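Local atomic coordinates of serine protease MT3772 (Mycobacterium tuberculosis, PDB entry 3K6Y), a protein that is a serine protease of a membrane protein, represented here by its trypsin-like protease part, and probably protects the bacterium against oxidative and acid stress. Residues M71-V76 / S102-I107. Sequence-based numbering, arbitrary orientation.
Sequences MTNAHV and SVDVAI
With CG of Asp104 anti to its backbone N (chi1 -163°) and CG of His75 set between its own N and carbonyl carbon (chi1 73°), carboxylate and imidazole meet as two members of the predicted Ser-His-Asp triad. His75 ND1 donates to Asp104 OD1 over 2.7 Å; the oxygen lies in the ring plane and accepts through its syn lone pair, although ring and carboxylate planes stand 50° apart. Aspartate suits this place because its second oxygen can be gripped as well: His75 N gives a hydrogen bond of 2.9 Å to Asp104 OD2, again on the syn side. With both oxygens engaged by His75, the rotation of the carboxylate is fixed; the ND1 bond, with that of NE2 to Ser183 OG, orients the imidazole and completes the predicted triad. The small methyl of Ala74 packs against the acid, its CB 3.3 Å from Asp104 OD2. Asn73 holds the backbone carbonyl of the same aspartate: its ND2 donates to Asp104 O at 2.9 Å, nearly along the C=O axis, and asparagine suits the place by offering an amide N-H on a short side chain, with the acceptor close to the amide plane. The strands then pair in antiparallel fashion, Thr72 and Ala106 exchanging two backbone hydrogen bonds, while apolar Met71 lays CG against Val105 CG1 at 3.8 Å. Thr72, a beta-branched residue suited to a strand, sends OG1 to Thr61 O. Strands 69-72 and 105-109 are neighbours in one of the two six-stranded barrels of this chymotrypsin-like fold. Phe199 of strand 194-201 in the other barrel touches His75 and Asn73, while helix 214-218 packs through Val217 on Met71 and Val105.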
ATOM      1  N   MET A  71     -10.385  12.024  10.285  1.00  7.68           N
ATOM      2  CA  MET A  71     -10.694  10.733   9.680  1.00  8.38           C
ATOM      3  C   MET A  71     -11.194  10.970   8.240  1.00  8.76           C
ATOM      4  O   MET A  71     -11.941  11.940   7.972  1.00  8.49           O
ATOM      5  CB  MET A  71     -11.764   9.980  10.493  1.00  9.18           C
ATOM      6  CG  MET A  71     -12.091   8.624   9.872  1.00 10.10           C
ATOM      7  SD  MET A  71     -13.124   7.595  10.950  1.00 11.04           S
ATOM      8  CE  MET A  71     -11.965   7.068  12.216  1.00 12.11           C
ATOM      9  N   THR A  72     -10.810  10.059   7.345  1.00  8.63           N
ATOM     10  CA  THR A  72     -11.316  10.029   5.980  1.00  9.04           C
ATOM     11  C   THR A  72     -11.295   8.570   5.515  1.00  8.33           C
ATOM     12  O   THR A  72     -10.972   7.679   6.306  1.00  9.23           O
ATOM     13  CB  THR A  72     -10.484  10.954   5.049  1.00  9.75           C
ATOM     14  OG1 THR A  72     -11.104  11.029   3.754  1.00  9.80           O
ATOM     15  CG2 THR A  72      -9.028  10.500   4.887  1.00 10.73           C
ATOM     16  N   ASN A  73     -11.667   8.315   4.264  1.00  9.22           N
ATOM     17  CA  ASN A  73     -11.487   6.968   3.730  1.00  9.37           C
ATOM     18  C   ASN A  73     -10.065   6.746   3.260  1.00  9.14           C
ATOM     19  O   ASN A  73      -9.406   7.692   2.814  1.00 10.19           O
ATOM     20  CB  ASN A  73     -12.427   6.702   2.554  1.00 10.63           C
ATOM     21  CG  ASN A  73     -13.892   6.597   2.962  1.00 11.93           C
ATOM     22  OD1 ASN A  73     -14.741   7.241   2.357  1.00 15.93           O
ATOM     23  ND2 ASN A  73     -14.198   5.740   3.932  1.00 13.66           N
ATOM     24  N   ALA A  74      -9.614   5.492   3.307  1.00  8.98           N
ATOM     25  CA  ALA A  74      -8.310   5.179   2.741  1.00  9.64           C
ATOM     26  C   ALA A  74      -8.265   5.549   1.258  1.00  9.46           C
ATOM     27  O   ALA A  74      -7.260   6.060   0.779  1.00  9.57           O
ATOM     28  CB  ALA A  74      -7.970   3.716   2.948  1.00 10.02           C
ATOM     29  N   HIS A  75      -9.356   5.313   0.527  1.00  9.64           N
ATOM     30  CA  HIS A  75      -9.314   5.561  -0.915  1.00 10.46           C
ATOM     31  C   HIS A  75      -9.242   7.040  -1.264  1.00 10.59           C
ATOM     32  O   HIS A  75      -8.952   7.388  -2.401  1.00 12.26           O
ATOM     33  CB  HIS A  75     -10.471   4.877  -1.648  1.00 10.87           C
ATOM     34  CG  HIS A  75     -11.813   5.525  -1.439  1.00 10.71           C
ATOM     35  ND1 HIS A  75     -12.784   4.993  -0.609  1.00 11.75           N
ATOM     36  CD2 HIS A  75     -12.372   6.624  -2.008  1.00 11.93           C
ATOM     37  CE1 HIS A  75     -13.878   5.739  -0.681  1.00 12.65           C
ATOM     38  NE2 HIS A  75     -13.649   6.739  -1.513  1.00 13.33           N
ATOM     39  N   VAL A  76      -9.458   7.926  -0.295  1.00 10.06           N
ATOM     40  CA  VAL A  76      -9.283   9.354  -0.549  1.00 10.10           C
ATOM     41  C   VAL A  76      -7.799   9.737  -0.635  1.00  9.90           C
ATOM     42  O   VAL A  76      -7.470  10.743  -1.257  1.00 10.98           O
ATOM     43  CB  VAL A  76     -10.056  10.164   0.513  1.00 10.07           C
ATOM     44  CG1 VAL A  76      -9.717  11.640   0.530  1.00 11.73           C
ATOM     45  CG2 VAL A  76     -11.529   9.973   0.291  1.00 11.80           C
ATOM     46  N   SER A 102      -8.683  -2.254   4.096  1.00 13.28           N
ATOM     47  CA  SER A 102      -9.704  -3.294   4.253  1.00 14.35           C
ATOM     48  C   SER A 102     -10.966  -2.654   4.786  1.00 13.88           C
ATOM     49  O   SER A 102     -12.041  -2.780   4.191  1.00 16.31           O
ATOM     50  CB  SER A 102      -9.224  -4.406   5.186  1.00 15.60           C
ATOM     51  OG  SER A 102      -8.056  -5.042   4.677  1.00 19.71           O
ATOM     52  N   VAL A 103     -10.857  -1.961   5.917  1.00 12.65           N
ATOM     53  CA  VAL A 103     -12.000  -1.233   6.448  1.00 12.65           C
ATOM     54  C   VAL A 103     -12.281   0.000   5.553  1.00 12.37           C
ATOM     55  O   VAL A 103     -13.440   0.395   5.397  1.00 12.67           O
ATOM     56  CB  VAL A 103     -11.751  -0.831   7.920  1.00 13.31           C
ATOM     57  CG1 VAL A 103     -12.888   0.005   8.458  1.00 15.02           C
ATOM     58  CG2 VAL A 103     -11.552  -2.071   8.800  1.00 15.46           C
ATOM     59  N   ASP A 104     -11.219   0.563   4.946  1.00 11.37           N
ATOM     60  CA  ASP A 104     -11.245   1.770   4.095  1.00 10.93           C
ATOM     61  C   ASP A 104     -11.290   3.043   4.939  1.00 10.59           C
ATOM     62  O   ASP A 104     -12.186   3.872   4.764  1.00 11.13           O
ATOM     63  CB  ASP A 104     -12.339   1.748   3.016  1.00 12.13           C
ATOM     64  CG  ASP A 104     -12.107   2.776   1.920  1.00 11.55           C
ATOM     65  OD1 ASP A 104     -12.989   2.889   1.028  1.00 13.27           O
ATOM     66  OD2 ASP A 104     -11.071   3.479   1.925  1.00 12.25           O
ATOM     67  N   VAL A 105     -10.322   3.181   5.849  1.00 10.10           N
ATOM     68  CA  VAL A 105     -10.246   4.367   6.708  1.00 10.23           C
ATOM     69  C   VAL A 105      -8.802   4.802   6.815  1.00  9.20           C
ATOM     70  O   VAL A 105      -7.909   3.954   6.892  1.00  9.75           O
ATOM     71  CB  VAL A 105     -10.783   4.075   8.126  1.00 10.51           C
ATOM     72  CG1 VAL A 105     -10.539   5.264   9.083  1.00 12.53           C
ATOM     73  CG2 VAL A 105     -12.255   3.761   8.072  1.00 13.64           C
ATOM     74  N   ALA A 106      -8.586   6.113   6.804  1.00  8.98           N
ATOM     75  CA  ALA A 106      -7.285   6.690   7.115  1.00  8.89           C
ATOM     76  C   ALA A 106      -7.466   7.722   8.206  1.00  8.40           C
ATOM     77  O   ALA A 106      -8.512   8.392   8.283  1.00  9.44           O
ATOM     78  CB  ALA A 106      -6.636   7.332   5.866  1.00  9.46           C
ATOM     79  N   ILE A 107      -6.441   7.863   9.046  1.00  8.46           N
ATOM     80  CA  ILE A 107      -6.411   8.951  10.023  1.00  9.00           C
ATOM     81  C   ILE A 107      -5.213   9.817   9.694  1.00  8.37           C
ATOM     82  O   ILE A 107      -4.098   9.306   9.453  1.00  8.44           O
ATOM     83  CB  ILE A 107      -6.327   8.429  11.485  1.00  9.77           C
ATOM     84  CG1 ILE A 107      -7.593   7.617  11.811  1.00 11.57           C
ATOM     85  CG2 ILE A 107      -6.159   9.604  12.471  1.00 10.52           C
ATOM     86  CD1 ILE A 107      -7.591   6.935  13.195  1.00 13.15           C
TER